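Long-range contacts in acetyl-CoA hydrolase/transferase family protein (Porphyromonas gingivalis, PDB 2NVV), which probably hydrolyses acetyl-CoA or transfers coenzyme A from an acyl-CoA to acetate, and binds zinc: residues A43-H47 with Q73-V77; I276-Y282 with G297-S303. Residues are numbered along the deposited sequence.

Contact 1 (A43-H47 with Q73-V77); sequences AIAAH and QADAV
Ala-43 lays its methyl group directly against that of Ala-76, CB to CB at 3.7 Å, where the end of one helix packs on the turn that ends its neighbour in a parallel alpha/beta domain. Segment 43-47 is the C-terminal part of helix 35-47, regular in phi/psi, with His-47 N donating to Ala-43 O at 3.0 Å. The other side is the end of helix 65-73 and the link into strand 77-81. Here Asp-75 leaves helical geometry with phi/psi of 54/50, completing a Schellman motif, and Ala-76, at phi/psi -122/28, bridges to the strand that begins at Val-77. Nearest CA pairs are Ile-44 with Ala-74 at 5.8 Å and Ala-43 with Ala-76 at 6.4 Å. Alanine at three of these places lets helix and turn approach closely, although the surface buried between them is modest, 196 Å². One helical step along, Ile-44 in the mt rotamer starts sideways yet brings CG1 to 3.8 Å from Ala-74 CB. Phe-53, in the loop before strand 55-58, packs against Ala-43 and His-47, while Ala-76 pairs through its backbone with Ile-55, so the turn leads straight into the seven-stranded sheet. His-47, with chi1 m and chi2 near -42°, reaches toward the turn and places NE2 3.1 Å from Ala-74 O, near the plane of the imidazole ring.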
loop_
_atom_site.group_PDB
_atom_site.type_symbol
_atom_site.label_atom_id
_atom_site.label_comp_id
_atom_site.label_asym_id
_atom_site.label_seq_id
_atom_site.Cartn_x
_atom_site.Cartn_y
_atom_site.Cartn_z
ATOM N N ALA A 43 23.594 -18.171 25.440
ATOM C CA ALA A 43 24.242 -17.535 24.300
ATOM C C ALA A 43 25.536 -16.867 24.724
ATOM O O ALA A 43 26.555 -16.983 24.050
ATOM C CB ALA A 43 23.303 -16.503 23.676
ATOM N N ILE A 44 25.482 -16.155 25.845
ATOM C CA ILE A 44 26.647 -15.457 26.371
ATOM C C ILE A 44 27.724 -16.451 26.781
ATOM O O ILE A 44 28.906 -16.236 26.524
ATOM C CB ILE A 44 26.269 -14.579 27.589
ATOM C CG1 ILE A 44 25.348 -13.436 27.142
ATOM C CG2 ILE A 44 27.531 -14.027 28.249
ATOM C CD1 ILE A 44 24.855 -12.541 28.266
ATOM N N ALA A 45 27.312 -17.542 27.416
ATOM C CA ALA A 45 28.252 -18.562 27.858
ATOM C C ALA A 45 28.991 -19.164 26.664
ATOM O O ALA A 45 30.115 -19.650 26.798
ATOM C CB ALA A 45 27.518 -19.646 28.622
ATOM N N ALA A 46 28.354 -19.140 25.499
ATOM C CA ALA A 46 28.967 -19.664 24.287
ATOM C C ALA A 46 29.943 -18.635 23.716
ATOM O O ALA A 46 31.026 -18.983 23.251
ATOM C CB ALA A 46 27.897 -19.990 23.261
ATOM N N HIS A 47 29.559 -17.364 23.755
ATOM C CA HIS A 47 30.408 -16.300 23.232
ATOM C C HIS A 47 31.762 -16.247 23.941
ATOM O O HIS A 47 32.803 -16.354 23.307
ATOM C CB HIS A 47 29.728 -14.930 23.377
ATOM C CG HIS A 47 28.432 -14.800 22.632
ATOM N ND1 HIS A 47 28.252 -15.285 21.353
ATOM C CD2 HIS A 47 27.271 -14.188 22.967
ATOM C CE1 HIS A 47 27.038 -14.977 20.934
ATOM N NE2 HIS A 47 26.422 -14.310 21.893
ATOM N N GLN A 73 21.188 -7.526 24.388
ATOM C CA GLN A 73 22.312 -7.288 25.287
ATOM C C GLN A 73 23.260 -8.477 25.197
ATOM O O GLN A 73 24.462 -8.346 25.410
ATOM C CB GLN A 73 21.835 -7.130 26.734
ATOM C CG GLN A 73 20.890 -5.975 26.975
ATOM C CD GLN A 73 20.515 -5.816 28.449
ATOM O OE1 GLN A 73 20.166 -6.790 29.136
ATOM N NE2 GLN A 73 20.573 -4.580 28.938
ATOM N N ALA A 74 22.699 -9.643 24.889
ATOM C CA ALA A 74 23.472 -10.877 24.747
ATOM C C ALA A 74 24.140 -10.947 23.376
ATOM O O ALA A 74 24.950 -11.838 23.118
ATOM C CB ALA A 74 22.566 -12.086 24.934
ATOM N N ASP A 75 23.802 -10.006 22.502
ATOM C CA ASP A 75 24.361 -9.971 21.156
ATOM C C ASP A 75 24.142 -11.332 20.485
ATOM O O ASP A 75 25.054 -11.923 19.931
ATOM C CB ASP A 75 25.857 -9.624 21.219
ATOM C CG ASP A 75 26.468 -9.371 19.836
ATOM O OD1 ASP A 75 25.724 -8.988 18.906
ATOM O OD2 ASP A 75 27.697 -9.546 19.684
ATOM N N ALA A 76 22.905 -11.814 20.540
ATOM C CA ALA A 76 22.562 -13.113 19.971
ATOM C C ALA A 76 21.473 -12.992 18.930
ATOM O O ALA A 76 20.718 -13.933 18.711
ATOM C CB ALA A 76 22.112 -14.073 21.090
ATOM N N VAL A 77 21.393 -11.839 18.284
ATOM C CA VAL A 77 20.371 -11.617 17.271
ATOM C C VAL A 77 20.982 -11.677 15.879
ATOM O O VAL A 77 21.647 -10.726 15.471
ATOM C CB VAL A 77 19.718 -10.217 17.436
ATOM C CG1 VAL A 77 18.601 -10.045 16.436
ATOM C CG2 VAL A 77 19.219 -10.031 18.852
#

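Contact 2 (I276-Y282 with G297-S303); sequences IPAFNMY and GRIKFAS
Four backbone hydrogen bonds join strands 279-282 and 299-303 in parallel register: Phe-279 N to Arg-298 O (3.2 Å), Lys-300 N to Phe-279 O (2.8 Å), Met-281 N to Phe-301 O (3.0 Å) and Ser-303 N to Met-281 O (2.9 Å). Ahead of them, Arg-298 folds back (chi1 t, chi2 and chi3 p) so that NH1 donates to Ile-276 O in a very short 2.5 Å bond. The strand axes run 6° apart and 4.6 Å from each other. Phe-279 pairs with Ile-299, Met-281 with Ala-302 and Tyr-282 with Ser-303; Lys-300, at phi/psi -80/-31, is an extra residue between the first two pairs. On one face Ile-299 CG1 sits 4.0 Å from the Phe-279 ring centroid in a CH-pi contact, and its CD1 meets CG of Met-281, a selenomethionine, at 3.9 Å. Helices 261-272 and 288-295 cover this face, the latter being the crossover of a beta-alpha-beta unit. Tyr-282 and Ser-303 point to the other face, where Tyr-282 OH bonds to Tyr-335 O and Ser-303 OG to Arg-331 NE. Backbone bonding thus fixes the register, while the side chains form an apolar face under helices and a mixed one that Phe-301 shares with these polar groups.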
loop_
_atom_site.group_PDB
_atom_site.type_symbol
_atom_site.label_atom_id
_atom_site.label_comp_id
_atom_site.label_asym_id
_atom_site.label_seq_id
_atom_site.Cartn_x
_atom_site.Cartn_y
_atom_site.Cartn_z
ATOM N N ILE A 276 -20.574 11.549 18.206
ATOM C CA ILE A 276 -19.862 10.345 17.781
ATOM C C ILE A 276 -20.667 9.193 18.369
ATOM O O ILE A 276 -20.719 9.031 19.582
ATOM C CB ILE A 276 -18.414 10.288 18.341
ATOM C CG1 ILE A 276 -17.535 11.332 17.654
ATOM C CG2 ILE A 276 -17.822 8.903 18.117
ATOM C CD1 ILE A 276 -17.219 11.025 16.212
ATOM N N PRO A 277 -21.332 8.395 17.517
ATOM C CA PRO A 277 -22.134 7.267 18.007
ATOM C C PRO A 277 -21.288 6.133 18.606
ATOM O O PRO A 277 -20.113 5.985 18.265
ATOM C CB PRO A 277 -22.909 6.828 16.759
ATOM C CG PRO A 277 -21.966 7.152 15.652
ATOM C CD PRO A 277 -21.445 8.517 16.050
ATOM N N ALA A 278 -21.885 5.354 19.504
ATOM C CA ALA A 278 -21.191 4.236 20.128
ATOM C C ALA A 278 -20.510 3.507 18.981
ATOM O O ALA A 278 -21.144 3.210 17.965
ATOM C CB ALA A 278 -22.177 3.316 20.843
ATOM N N PHE A 279 -19.223 3.217 19.136
ATOM C CA PHE A 279 -18.491 2.596 18.059
ATOM C C PHE A 279 -17.705 1.344 18.417
ATOM O O PHE A 279 -17.527 1.003 19.585
ATOM C CB PHE A 279 -17.563 3.648 17.440
ATOM C CG PHE A 279 -16.540 4.223 18.408
ATOM C CD1 PHE A 279 -15.252 3.682 18.495
ATOM C CD2 PHE A 279 -16.869 5.301 19.232
ATOM C CE1 PHE A 279 -14.314 4.209 19.381
ATOM C CE2 PHE A 279 -15.936 5.833 20.121
ATOM C CZ PHE A 279 -14.658 5.286 20.195
ATOM N N ASN A 280 -17.236 0.660 17.383
ATOM C CA ASN A 280 -16.456 -0.553 17.556
ATOM C C ASN A 280 -15.036 -0.290 17.081
ATOM O O ASN A 280 -14.801 0.608 16.281
ATOM C CB ASN A 280 -17.049 -1.703 16.733
ATOM C CG ASN A 280 -18.484 -2.028 17.122
ATOM O OD1 ASN A 280 -19.408 -1.859 16.322
ATOM N ND2 ASN A 280 -18.678 -2.507 18.352
HETATM N N MSE A 281 -14.101 -1.079 17.585
HETATM C CA MSE A 281 -12.702 -0.958 17.200
HETATM C C MSE A 281 -12.320 -2.168 16.369
HETATM O O MSE A 281 -12.801 -3.281 16.611
HETATM C CB MSE A 281 -11.777 -0.961 18.428
HETATM C CG MSE A 281 -12.016 0.134 19.449
HETATM SE SE MSE A 281 -11.576 1.855 18.758
HETATM C CE MSE A 281 -9.622 1.687 18.688
ATOM N N TYR A 282 -11.473 -1.940 15.377
ATOM C CA TYR A 282 -10.931 -3.016 14.573
ATOM C C TYR A 282 -9.485 -2.556 14.458
ATOM O O TYR A 282 -9.019 -2.169 13.386
ATOM C CB TYR A 282 -11.583 -3.108 13.188
ATOM C CG TYR A 282 -11.287 -4.448 12.539
ATOM C CD1 TYR A 282 -11.968 -5.598 12.935
ATOM C CD2 TYR A 282 -10.255 -4.589 11.613
ATOM C CE1 TYR A 282 -11.629 -6.844 12.436
ATOM C CE2 TYR A 282 -9.907 -5.830 11.114
ATOM C CZ TYR A 282 -10.595 -6.957 11.529
ATOM O OH TYR A 282 -10.234 -8.200 11.047
ATOM N N GLY A 297 -19.941 2.088 27.924
ATOM C CA GLY A 297 -20.802 1.786 26.794
ATOM C C GLY A 297 -20.464 2.634 25.576
ATOM O O GLY A 297 -21.163 2.602 24.557
ATOM N N ARG A 298 -19.378 3.389 25.681
ATOM C CA ARG A 298 -18.926 4.259 24.610
ATOM C C ARG A 298 -18.391 3.434 23.434
ATOM O O ARG A 298 -18.595 3.783 22.273
ATOM C CB ARG A 298 -17.850 5.189 25.160
ATOM C CG ARG A 298 -17.171 6.055 24.134
ATOM C CD ARG A 298 -18.167 6.725 23.191
ATOM N NE ARG A 298 -19.187 7.553 23.851
ATOM C CZ ARG A 298 -20.027 8.326 23.178
ATOM N NH1 ARG A 298 -19.955 8.371 21.856
ATOM N NH2 ARG A 298 -20.937 9.047 23.823
ATOM N N ILE A 299 -17.679 2.359 23.744
ATOM C CA ILE A 299 -17.162 1.456 22.727
ATOM C C ILE A 299 -17.953 0.155 22.936
ATOM O O ILE A 299 -17.986 -0.403 24.034
ATOM C CB ILE A 299 -15.637 1.191 22.888
ATOM C CG1 ILE A 299 -14.846 2.394 22.376
ATOM C CG2 ILE A 299 -15.227 -0.063 22.110
ATOM C CD1 ILE A 299 -13.351 2.215 22.416
ATOM N N LYS A 300 -18.601 -0.308 21.872
ATOM C CA LYS A 300 -19.419 -1.504 21.924
ATOM C C LYS A 300 -18.668 -2.825 21.839
ATOM O O LYS A 300 -19.083 -3.819 22.422
ATOM C CB LYS A 300 -20.444 -1.441 20.800
ATOM C CG LYS A 300 -21.472 -0.375 21.003
ATOM C CD LYS A 300 -21.958 0.193 19.694
ATOM C CE LYS A 300 -22.599 -0.842 18.812
ATOM N NZ LYS A 300 -23.070 -0.209 17.546
ATOM N N PHE A 301 -17.551 -2.825 21.125
ATOM C CA PHE A 301 -16.778 -4.039 20.914
ATOM C C PHE A 301 -15.370 -3.667 20.466
ATOM O O PHE A 301 -15.137 -2.574 19.945
ATOM C CB PHE A 301 -17.469 -4.868 19.823
ATOM C CG PHE A 301 -16.755 -6.130 19.469
ATOM C CD1 PHE A 301 -16.924 -7.279 20.230
ATOM C CD2 PHE A 301 -15.879 -6.163 18.389
ATOM C CE1 PHE A 301 -16.224 -8.445 19.920
ATOM C CE2 PHE A 301 -15.178 -7.323 18.076
ATOM C CZ PHE A 301 -15.348 -8.461 18.840
ATOM N N ALA A 302 -14.425 -4.570 20.676
ATOM C CA ALA A 302 -13.069 -4.304 20.258
ATOM C C ALA A 302 -12.389 -5.516 19.629
ATOM O O ALA A 302 -12.258 -6.562 20.250
ATOM C CB ALA A 302 -12.248 -3.807 21.425
ATOM N N SER A 303 -11.976 -5.365 18.378
ATOM C CA SER A 303 -11.260 -6.413 17.688
ATOM C C SER A 303 -9.815 -5.936 17.645
ATOM O O SER A 303 -9.561 -4.758 17.420
ATOM C CB SER A 303 -11.785 -6.587 16.271
ATOM O OG SER A 303 -11.089 -7.630 15.597
#

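Contacts 1 and 2 illustrate two different joints of alpha/beta architecture: contact 1 joins a helix end to a helix-to-strand turn, and contact 2 joins two parallel strands. They lie on opposite sides of the chain's centre, 45 Å apart between centres and about 29 Å between nearest atoms, and follow in series along the sequence. Contact 1 belongs to the N-terminal domain and lies away from the predicted CoA and catalytic residues and the zinc sites. Contact 2 borders the probable catalytic region: the side chain of Tyr-282 is about 8 Å from that of Glu-284, the predicted thioester-forming residue, and the side chain of Met-281 is about 8 Å from Gly-258 of the predicted CoA site.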